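Local coordinates for protein five-membered-cyclitol-phosphate synthase (Streptomyces citricolor, PDB 6K96) that binds nicotinamide-adenine-dinucleotide in a Rossmann-type domain and belongs to the myo-inositol-1-phosphate synthase family, at residues F57-K67 / F72-N81; R233-A241 / S248-A256. All coordinates share one frame; numbering follows the deposited sequence.

Contact 1 of 2, residues F57-K67 / F72-N81. With NAD (nicotinamide-adenine-dinucleotide), chain G.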
loop_
_atom_site.group_PDB
_atom_site.type_symbol
_atom_site.label_atom_id
_atom_site.label_comp_id
_atom_site.label_asym_id
_atom_site.label_seq_id
_atom_site.Cartn_x
_atom_site.Cartn_y
_atom_site.Cartn_z
ATOM N N PHE B 57 -25.136 -7.966 -32.190
ATOM C CA PHE B 57 -24.497 -6.804 -32.826
ATOM C C PHE B 57 -24.899 -6.844 -34.295
ATOM O O PHE B 57 -24.685 -7.885 -34.931
ATOM C CB PHE B 57 -22.991 -6.890 -32.616
ATOM C CG PHE B 57 -22.583 -6.680 -31.182
ATOM C CD1 PHE B 57 -22.666 -7.717 -30.264
ATOM C CD2 PHE B 57 -22.181 -5.427 -30.736
ATOM C CE1 PHE B 57 -22.354 -7.513 -28.934
ATOM C CE2 PHE B 57 -21.808 -5.242 -29.418
ATOM C CZ PHE B 57 -21.902 -6.284 -28.520
ATOM N N VAL B 58 -25.463 -5.759 -34.832
ATOM C CA VAL B 58 -26.054 -5.771 -36.204
ATOM C C VAL B 58 -25.324 -4.738 -37.067
ATOM O O VAL B 58 -25.354 -4.832 -38.323
ATOM C CB VAL B 58 -27.569 -5.525 -36.137
ATOM C CG1 VAL B 58 -28.266 -6.714 -35.470
ATOM C CG2 VAL B 58 -27.929 -4.216 -35.422
ATOM N N ALA B 59 -24.624 -3.819 -36.407
ATOM C CA ALA B 59 -24.114 -2.588 -37.044
ATOM C C ALA B 59 -22.966 -2.026 -36.215
ATOM O O ALA B 59 -23.049 -2.045 -34.978
ATOM C CB ALA B 59 -25.265 -1.614 -37.200
ATOM N N ALA B 60 -21.980 -1.489 -36.908
ATOM C CA ALA B 60 -20.761 -0.937 -36.301
ATOM C C ALA B 60 -20.194 0.136 -37.223
ATOM O O ALA B 60 -20.118 -0.106 -38.455
ATOM C CB ALA B 60 -19.760 -2.040 -36.052
ATOM N N PHE B 61 -19.785 1.252 -36.608
ATOM C CA PHE B 61 -19.272 2.468 -37.272
ATOM C C PHE B 61 -17.976 2.922 -36.584
ATOM O O PHE B 61 -17.978 3.139 -35.351
ATOM C CB PHE B 61 -20.379 3.516 -37.218
ATOM C CG PHE B 61 -21.685 3.059 -37.819
ATOM C CD1 PHE B 61 -21.829 2.905 -39.187
ATOM C CD2 PHE B 61 -22.783 2.819 -37.021
ATOM C CE1 PHE B 61 -23.032 2.481 -39.730
ATOM C CE2 PHE B 61 -23.981 2.394 -37.567
ATOM C CZ PHE B 61 -24.108 2.220 -38.916
ATOM N N ASP B 62 -16.900 3.084 -37.360
ATOM C CA ASP B 62 -15.554 3.533 -36.900
ATOM C C ASP B 62 -14.883 4.339 -38.022
ATOM O O ASP B 62 -15.490 4.426 -39.133
ATOM C CB ASP B 62 -14.673 2.337 -36.521
ATOM C CG ASP B 62 -13.868 2.552 -35.250
ATOM O OD1 ASP B 62 -12.820 3.237 -35.322
ATOM O OD2 ASP B 62 -14.304 2.041 -34.178
ATOM N N LEU B 63 -13.689 4.890 -37.750
ATOM C CA LEU B 63 -12.855 5.670 -38.722
ATOM C C LEU B 63 -11.458 5.071 -38.813
ATOM O O LEU B 63 -10.769 5.412 -39.784
ATOM C CB LEU B 63 -12.695 7.159 -38.346
ATOM C CG LEU B 63 -13.933 8.067 -38.337
ATOM C CD1 LEU B 63 -13.528 9.499 -38.062
ATOM C CD2 LEU B 63 -14.753 7.990 -39.606
ATOM N N HIS B 64 -11.010 4.299 -37.826
ATOM C CA HIS B 64 -9.635 3.725 -37.804
ATOM C C HIS B 64 -9.489 2.664 -38.903
ATOM O O HIS B 64 -10.308 1.738 -39.040
ATOM C CB HIS B 64 -9.293 3.161 -36.425
ATOM C CG HIS B 64 -7.834 2.972 -36.190
ATOM N ND1 HIS B 64 -7.089 1.990 -36.818
ATOM C CD2 HIS B 64 -6.995 3.597 -35.335
ATOM C CE1 HIS B 64 -5.834 2.068 -36.420
ATOM N NE2 HIS B 64 -5.748 3.048 -35.505
ATOM N N PRO B 65 -8.424 2.790 -39.727
ATOM C CA PRO B 65 -8.149 1.846 -40.826
ATOM C C PRO B 65 -8.085 0.332 -40.491
ATOM O O PRO B 65 -8.416 -0.479 -41.366
ATOM C CB PRO B 65 -6.759 2.294 -41.336
ATOM C CG PRO B 65 -6.621 3.736 -40.895
ATOM C CD PRO B 65 -7.434 3.871 -39.628
ATOM N N ASN B 66 -7.652 -0.042 -39.284
ATOM C CA ASN B 66 -7.660 -1.446 -38.767
ATOM C C ASN B 66 -9.091 -1.963 -38.512
ATOM O O ASN B 66 -9.291 -3.216 -38.510
ATOM C CB ASN B 66 -6.872 -1.546 -37.469
ATOM C CG ASN B 66 -5.411 -1.241 -37.674
ATOM O OD1 ASN B 66 -4.943 -1.174 -38.814
ATOM N ND2 ASN B 66 -4.701 -1.054 -36.574
ATOM N N LYS B 67 -10.058 -1.042 -38.351
ATOM C CA LYS B 67 -11.453 -1.377 -37.967
ATOM C C LYS B 67 -12.418 -1.256 -39.152
ATOM O O LYS B 67 -13.370 -2.047 -39.170
ATOM C CB LYS B 67 -11.871 -0.525 -36.766
ATOM C CG LYS B 67 -10.893 -0.587 -35.597
ATOM C CD LYS B 67 -11.533 -0.403 -34.220
ATOM C CE LYS B 67 -10.532 -0.202 -33.099
ATOM N NZ LYS B 67 -11.093 0.620 -32.014
ATOM N N PHE B 72 -16.677 -7.588 -37.825
ATOM C CA PHE B 72 -16.872 -7.089 -36.441
ATOM C C PHE B 72 -16.008 -7.882 -35.473
ATOM O O PHE B 72 -15.213 -7.289 -34.744
ATOM C CB PHE B 72 -18.351 -7.222 -36.064
ATOM C CG PHE B 72 -18.696 -6.631 -34.728
ATOM C CD1 PHE B 72 -18.699 -5.254 -34.538
ATOM C CD2 PHE B 72 -18.987 -7.442 -33.652
ATOM C CE1 PHE B 72 -19.013 -4.710 -33.295
ATOM C CE2 PHE B 72 -19.305 -6.901 -32.416
ATOM C CZ PHE B 72 -19.320 -5.539 -32.238
ATOM N N LYS B 73 -16.188 -9.204 -35.499
ATOM C CA LYS B 73 -15.439 -10.208 -34.707
ATOM C C LYS B 73 -13.962 -9.825 -34.609
ATOM O O LYS B 73 -13.400 -9.985 -33.523
ATOM C CB LYS B 73 -15.579 -11.591 -35.349
ATOM C CG LYS B 73 -15.485 -12.739 -34.352
ATOM C CD LYS B 73 -14.461 -13.780 -34.703
ATOM C CE LYS B 73 -13.043 -13.426 -34.304
ATOM N NZ LYS B 73 -12.079 -14.171 -35.153
ATOM N N ASP B 74 -13.350 -9.372 -35.703
ATOM C CA ASP B 74 -11.886 -9.125 -35.804
ATOM C C ASP B 74 -11.566 -7.688 -35.381
ATOM O O ASP B 74 -10.555 -7.501 -34.657
ATOM C CB ASP B 74 -11.367 -9.403 -37.220
ATOM C CG ASP B 74 -11.350 -10.876 -37.618
ATOM O OD1 ASP B 74 -10.877 -11.731 -36.803
ATOM O OD2 ASP B 74 -11.780 -11.164 -38.763
ATOM N N ALA B 75 -12.402 -6.745 -35.826
ATOM C CA ALA B 75 -12.372 -5.294 -35.526
ATOM C C ALA B 75 -12.325 -5.014 -34.015
ATOM O O ALA B 75 -11.567 -4.077 -33.624
ATOM C CB ALA B 75 -13.579 -4.611 -36.157
ATOM N N VAL B 76 -13.136 -5.718 -33.212
ATOM C CA VAL B 76 -13.244 -5.486 -31.738
ATOM C C VAL B 76 -11.892 -5.810 -31.103
ATOM O O VAL B 76 -11.510 -5.103 -30.156
ATOM C CB VAL B 76 -14.381 -6.255 -31.045
ATOM C CG1 VAL B 76 -15.735 -5.597 -31.217
ATOM C CG2 VAL B 76 -14.436 -7.699 -31.485
ATOM N N LEU B 77 -11.167 -6.798 -31.624
ATOM C CA LEU B 77 -9.885 -7.201 -30.990
ATOM C C LEU B 77 -8.752 -6.396 -31.608
ATOM O O LEU B 77 -7.663 -6.413 -31.033
ATOM C CB LEU B 77 -9.661 -8.704 -31.152
ATOM C CG LEU B 77 -10.903 -9.541 -30.883
ATOM C CD1 LEU B 77 -10.655 -11.011 -31.176
ATOM C CD2 LEU B 77 -11.379 -9.341 -29.453
ATOM N N ALA B 78 -9.043 -5.670 -32.681
ATOM C CA ALA B 78 -8.034 -5.037 -33.552
ATOM C C ALA B 78 -7.404 -3.844 -32.842
ATOM O O ALA B 78 -8.117 -3.035 -32.195
ATOM C CB ALA B 78 -8.657 -4.634 -34.867
ATOM N N GLU B 79 -6.092 -3.746 -33.008
ATOM C CA GLU B 79 -5.259 -2.599 -32.588
ATOM C C GLU B 79 -5.982 -1.282 -32.876
ATOM O O GLU B 79 -6.624 -1.178 -33.909
ATOM C CB GLU B 79 -3.962 -2.653 -33.381
ATOM C CG GLU B 79 -2.855 -1.882 -32.720
ATOM C CD GLU B 79 -2.153 -2.713 -31.666
ATOM O OE1 GLU B 79 -2.145 -3.972 -31.821
ATOM O OE2 GLU B 79 -1.622 -2.105 -30.701
ATOM N N PRO B 80 -5.917 -0.250 -32.001
ATOM C CA PRO B 80 -5.204 -0.323 -30.720
ATOM C C PRO B 80 -6.059 -0.713 -29.497
ATOM O O PRO B 80 -5.726 -0.256 -28.410
ATOM C CB PRO B 80 -4.666 1.118 -30.600
ATOM C CG PRO B 80 -5.756 1.980 -31.226
ATOM C CD PRO B 80 -6.461 1.093 -32.242
ATOM N N ASN B 81 -7.137 -1.492 -29.704
ATOM C CA ASN B 81 -7.966 -2.133 -28.632
ATOM C C ASN B 81 -7.084 -3.120 -27.856
ATOM O O ASN B 81 -6.376 -3.922 -28.501
ATOM C CB ASN B 81 -9.205 -2.888 -29.123
ATOM C CG ASN B 81 -10.299 -1.977 -29.650
ATOM O OD1 ASN B 81 -10.093 -0.764 -29.735
ATOM N ND2 ASN B 81 -11.429 -2.551 -30.058
HETATM P PA NAD G . -11.851 3.762 -27.225
HETATM O O1A NAD G . -10.851 4.827 -27.463
HETATM O O2A NAD G . -11.289 2.399 -26.926
HETATM O O5B NAD G . -12.982 3.659 -28.320
HETATM C C5B NAD G . -13.084 4.807 -29.194
HETATM C C4B NAD G . -13.434 4.336 -30.581
HETATM O O4B NAD G . -14.087 5.377 -31.382
HETATM C C3B NAD G . -12.209 3.907 -31.395
HETATM O O3B NAD G . -12.523 2.699 -32.076
HETATM C C2B NAD G . -12.071 5.055 -32.391
HETATM O O2B NAD G . -11.254 4.545 -33.405
HETATM C C1B NAD G . -13.557 5.275 -32.696
HETATM N N9A NAD G . -13.930 6.476 -33.415
HETATM C C8A NAD G . -13.234 7.659 -33.358
HETATM N N7A NAD G . -13.819 8.633 -34.016
HETATM C C5A NAD G . -14.991 8.074 -34.513
HETATM C C6A NAD G . -16.033 8.621 -35.290
HETATM N N6A NAD G . -16.054 9.893 -35.671
HETATM N N1A NAD G . -17.088 7.816 -35.592
HETATM C C2A NAD G . -17.032 6.534 -35.183
HETATM N N3A NAD G . -16.096 5.917 -34.467
HETATM C C4A NAD G . -15.084 6.744 -34.143
HETATM O O3 NAD G . -12.731 4.216 -25.985
HETATM P PN NAD G . -13.439 3.323 -24.850
HETATM O O1N NAD G . -14.273 2.309 -25.533
HETATM O O2N NAD G . -12.318 2.994 -23.912
HETATM O O5D NAD G . -14.413 4.423 -24.185
HETATM C C5D NAD G . -15.445 5.041 -25.059
HETATM C C4D NAD G . -16.001 6.261 -24.386
HETATM O O4D NAD G . -16.691 5.926 -23.160
HETATM C C3D NAD G . -14.919 7.284 -24.012
HETATM O O3D NAD G . -15.462 8.569 -24.228
HETATM C C2D NAD G . -14.803 7.116 -22.500
HETATM O O2D NAD G . -14.422 8.261 -21.761
HETATM C C1D NAD G . -16.255 6.821 -22.127
HETATM N N1N NAD G . -16.312 6.236 -20.753
HETATM C C2N NAD G . -15.458 5.129 -20.427
HETATM C C3N NAD G . -15.330 4.672 -19.126
HETATM C C7N NAD G . -14.438 3.471 -18.872
HETATM O O7N NAD G . -13.957 2.860 -19.818
HETATM N N7N NAD G . -14.196 3.125 -17.610
HETATM C C4N NAD G . -16.034 5.354 -18.135
HETATM C C5N NAD G . -16.988 6.304 -18.483
HETATM C C6N NAD G . -17.051 6.790 -19.775
#
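Lys67 reaches across to Asn81 beside the adenosine ribose of the NAD, one of two polar links between the segments. The lysine chain, extended beyond CG, runs past the carbonyl of Ala75 and brings NZ to 2.8 Å from Asn81 OD1, 34° out of the carbonyl plane. NZ also donates to the ribose hydroxyl O3B and to the backbone O of Val12. The rotation of the Asn81 amide is fixed at its other end, where ND2 gives a nearly straight bond to Val76 O and another to Val12 O. Asp62, ending strand 55-62, takes the ribose diol with both carboxylate oxygens, OD1 from O2B and OD2 from O3B, each at 2.8 Å; OD1 also accepts the backbone N of Leu63 and His64, the latter closing an Asx turn.

Farther out, Asn66 ND2 donates to Glu79 O at 3.3 Å, approaching from above the carbonyl plane. Pro80, which follows a cis peptide bond, lays CD over a face of the His64 ring in a CH-pi contact.

Apolar packing closes the inner end. Phe72, with CG anti to the backbone N (chi1 -175°), swings its ring over the strand, where CD1 lies 3.7 Å from Ala60 CB. Its plane is 30° from that of Phe57, with centroids 4.9 Å apart and little overlap; Phe20 of helix 14-31 meets both rings edge-to-face.

Within this beta-alpha-beta unit of the Rossmann fold, the acidic residue grips the ribose diol. The bonds of NZ to Asn81 and Val12 probably position the lysine, whose charge may partly balance that of Asp62 at O3B.

Contact 2 of 2, residues R233-A241 / S248-A256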
loop_
_atom_site.group_PDB
_atom_site.type_symbol
_atom_site.label_atom_id
_atom_site.label_comp_id
_atom_site.label_asym_id
_atom_site.label_seq_id
_atom_site.Cartn_x
_atom_site.Cartn_y
_atom_site.Cartn_z
ATOM N N ARG B 233 -12.239 16.159 -15.023
ATOM C CA ARG B 233 -11.391 16.360 -13.810
ATOM C C ARG B 233 -12.101 17.218 -12.753
ATOM O O ARG B 233 -11.949 16.936 -11.562
ATOM C CB ARG B 233 -10.082 17.087 -14.115
ATOM C CG ARG B 233 -9.261 17.282 -12.849
ATOM C CD ARG B 233 -8.299 18.442 -12.777
ATOM N NE ARG B 233 -8.246 18.852 -11.374
ATOM C CZ ARG B 233 -7.162 19.293 -10.724
ATOM N NH1 ARG B 233 -5.996 19.418 -11.333
ATOM N NH2 ARG B 233 -7.255 19.600 -9.442
ATOM N N GLN B 234 -12.765 18.296 -13.167
ATOM C CA GLN B 234 -13.570 19.177 -12.272
ATOM C C GLN B 234 -14.698 18.369 -11.601
ATOM O O GLN B 234 -14.966 18.577 -10.395
ATOM C CB GLN B 234 -14.113 20.351 -13.100
ATOM C CG GLN B 234 -14.867 21.365 -12.262
ATOM C CD GLN B 234 -14.006 21.841 -11.121
ATOM O OE1 GLN B 234 -14.130 21.365 -9.981
ATOM N NE2 GLN B 234 -13.085 22.737 -11.451
ATOM N N SER B 235 -15.357 17.519 -12.395
ATOM C CA SER B 235 -16.340 16.479 -11.990
ATOM C C SER B 235 -15.811 15.686 -10.782
ATOM O O SER B 235 -16.599 15.423 -9.851
ATOM C CB SER B 235 -16.671 15.562 -13.165
ATOM O OG SER B 235 -17.455 16.254 -14.141
ATOM N N LYS B 236 -14.519 15.340 -10.790
ATOM C CA LYS B 236 -13.853 14.537 -9.728
ATOM C C LYS B 236 -13.827 15.317 -8.400
ATOM O O LYS B 236 -14.067 14.670 -7.341
ATOM C CB LYS B 236 -12.450 14.113 -10.182
ATOM C CG LYS B 236 -12.387 13.220 -11.423
ATOM C CD LYS B 236 -11.092 12.415 -11.565
ATOM C CE LYS B 236 -11.227 11.114 -12.332
ATOM N NZ LYS B 236 -11.222 9.937 -11.419
ATOM N N ILE B 237 -13.551 16.634 -8.438
ATOM C CA ILE B 237 -13.212 17.450 -7.224
ATOM C C ILE B 237 -14.520 17.956 -6.586
ATOM O O ILE B 237 -14.530 18.223 -5.339
ATOM C CB ILE B 237 -12.139 18.541 -7.517
ATOM C CG1 ILE B 237 -12.163 19.690 -6.494
ATOM C CG2 ILE B 237 -12.182 19.054 -8.952
ATOM C CD1 ILE B 237 -11.487 19.363 -5.161
ATOM N N ASN B 238 -15.583 18.037 -7.403
ATOM C CA ASN B 238 -16.985 18.347 -7.000
ATOM C C ASN B 238 -17.552 17.188 -6.158
ATOM O O ASN B 238 -18.137 17.462 -5.049
ATOM C CB ASN B 238 -17.871 18.582 -8.233
ATOM C CG ASN B 238 -17.733 19.953 -8.867
ATOM O OD1 ASN B 238 -17.500 20.951 -8.183
ATOM N ND2 ASN B 238 -17.938 20.013 -10.174
ATOM N N ALA B 239 -17.394 15.965 -6.701
ATOM C CA ALA B 239 -17.697 14.640 -6.089
ATOM C C ALA B 239 -17.324 14.657 -4.602
ATOM O O ALA B 239 -18.141 14.200 -3.770
ATOM C CB ALA B 239 -16.982 13.508 -6.809
ATOM N N LEU B 240 -16.162 15.218 -4.270
ATOM C CA LEU B 240 -15.608 15.156 -2.897
ATOM C C LEU B 240 -16.189 16.310 -2.054
ATOM O O LEU B 240 -16.046 16.240 -0.812
ATOM C CB LEU B 240 -14.078 15.117 -3.004
ATOM C CG LEU B 240 -13.524 14.250 -4.144
ATOM C CD1 LEU B 240 -12.014 14.124 -4.081
ATOM C CD2 LEU B 240 -14.144 12.862 -4.157
ATOM N N ALA B 241 -16.893 17.279 -2.676
ATOM C CA ALA B 241 -17.774 18.268 -1.998
ATOM C C ALA B 241 -19.190 18.197 -2.579
ATOM O O ALA B 241 -19.985 17.409 -2.023
ATOM C CB ALA B 241 -17.204 19.661 -2.111
ATOM N N SER B 248 -9.942 22.526 0.684
ATOM C CA SER B 248 -8.834 23.488 0.411
ATOM C C SER B 248 -7.505 22.718 0.305
ATOM O O SER B 248 -6.611 23.224 -0.376
ATOM C CB SER B 248 -8.780 24.648 1.390
ATOM O OG SER B 248 -8.393 24.243 2.695
ATOM N N ASN B 249 -7.382 21.508 0.888
ATOM C CA ASN B 249 -6.156 20.664 0.724
ATOM C C ASN B 249 -6.460 19.285 0.134
ATOM O O ASN B 249 -5.718 18.389 0.413
ATOM C CB ASN B 249 -5.366 20.519 2.025
ATOM C CG ASN B 249 -4.927 21.858 2.587
ATOM O OD1 ASN B 249 -5.506 22.296 3.570
ATOM N ND2 ASN B 249 -3.979 22.530 1.932
ATOM N N VAL B 250 -7.423 19.170 -0.763
ATOM C CA VAL B 250 -7.734 17.927 -1.518
ATOM C C VAL B 250 -7.326 18.122 -2.976
ATOM O O VAL B 250 -7.924 18.934 -3.610
ATOM C CB VAL B 250 -9.228 17.607 -1.433
ATOM C CG1 VAL B 250 -9.591 16.408 -2.270
ATOM C CG2 VAL B 250 -9.679 17.445 -0.002
ATOM N N GLU B 251 -6.446 17.289 -3.509
ATOM C CA GLU B 251 -5.884 17.455 -4.868
ATOM C C GLU B 251 -6.354 16.250 -5.664
ATOM O O GLU B 251 -6.194 15.187 -5.196
ATOM C CB GLU B 251 -4.347 17.507 -4.860
ATOM C CG GLU B 251 -3.675 18.794 -5.315
ATOM C CD GLU B 251 -4.366 19.697 -6.350
ATOM O OE1 GLU B 251 -4.786 19.196 -7.470
ATOM O OE2 GLU B 251 -4.501 20.919 -6.036
ATOM N N VAL B 252 -6.884 16.440 -6.841
ATOM C CA VAL B 252 -7.092 15.322 -7.774
ATOM C C VAL B 252 -6.109 15.487 -8.927
ATOM O O VAL B 252 -6.092 16.533 -9.533
ATOM C CB VAL B 252 -8.540 15.296 -8.265
ATOM C CG1 VAL B 252 -8.721 14.159 -9.254
ATOM C CG2 VAL B 252 -9.533 15.191 -7.108
ATOM N N ILE B 253 -5.328 14.458 -9.226
ATOM C CA ILE B 253 -4.640 14.313 -10.539
ATOM C C ILE B 253 -5.312 13.199 -11.360
ATOM O O ILE B 253 -4.910 12.026 -11.279
ATOM C CB ILE B 253 -3.153 14.018 -10.295
ATOM C CG1 ILE B 253 -2.527 14.925 -9.228
ATOM C CG2 ILE B 253 -2.414 14.062 -11.630
ATOM C CD1 ILE B 253 -2.411 14.340 -7.843
ATOM N N PRO B 254 -6.332 13.502 -12.213
ATOM C CA PRO B 254 -7.038 12.476 -12.988
ATOM C C PRO B 254 -6.160 11.827 -14.063
ATOM O O PRO B 254 -6.585 10.855 -14.600
ATOM C CB PRO B 254 -8.152 13.253 -13.722
ATOM C CG PRO B 254 -7.555 14.621 -13.898
ATOM C CD PRO B 254 -6.812 14.849 -12.583
ATOM N N SER B 255 -4.993 12.400 -14.365
ATOM C CA SER B 255 -4.057 11.812 -15.351
ATOM C C SER B 255 -2.609 11.927 -14.870
ATOM O O SER B 255 -1.816 12.625 -15.556
ATOM C CB SER B 255 -4.252 12.406 -16.692
ATOM O OG SER B 255 -3.622 11.592 -17.655
ATOM N N ALA B 256 -2.245 11.213 -13.786
ATOM C CA ALA B 256 -0.869 11.222 -13.220
ATOM C C ALA B 256 0.127 10.775 -14.287
ATOM O O ALA B 256 1.327 11.139 -14.196
ATOM C CB ALA B 256 -0.717 10.384 -11.988
#
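Arg233 crosses Pro254 at a slant and ends over the backbone of the strand. Its CG is anti to the backbone N (chi1 179°), which carries the chain over the proline so that CG sits 3.3 Å from Pro254 CG. A bend at chi3 then turns the guanidinium over Val252 O, which lies 3.1 Å above the centre of the group's plane; no hydrogen bond forms there. NH2 instead makes a salt bridge to Glu251 OE1 at 3.2 Å, with an N-H...O angle of 141°. The carboxylate stands nearly upright to the guanidinium and is met on its syn side.

Deeper in, the strand offers Val250 and Val252 to helix 234-239. Lys236 uses its aliphatic part, CD resting 3.7 Å from Val252 CG1 and 3.7 Å from Pro254 CB, before a bend at chi4 takes NZ to Gln213 on strand 207-217. Leu240 rests CD1 against both valines, 3.8 Å from Val250 CG1 and slightly farther from Val252 CG2. Ile237 sets CB against Val252 CG2 and reaches CD1 toward the carbonyl of Val250.

The helix runs roughly antiparallel to strand 250-253, at 149°, on one side of the mixed sheet, while Glu251 packs on Val259 of the second subunit. The chemistry is therefore graded: valine and leucine contacts fill the buried part, and a single bent, peripheral salt bridge, probably weakened by solvent, closes the exposed end.

The two contacts follow one another along the chain and lie apart, with centres about 34 Å from each other and nearest atoms about 16 Å apart, and they share no helix or strand. Contact 1 belongs to the parallel nucleotide-binding sheet, and most of its touching residues are buried; contact 2 belongs to the mixed sheet, with fewer residues buried, and packs against the second subunit, whereas no other protein chain touches contact 1. Their polar chemistry differs accordingly. In contact 1 charged groups converge on the dinucleotide and are held by several bonds each, beside an aromatic cluster. Contact 2 relies on aliphatic side chains, touches no ligand, and keeps its charged pair at the periphery.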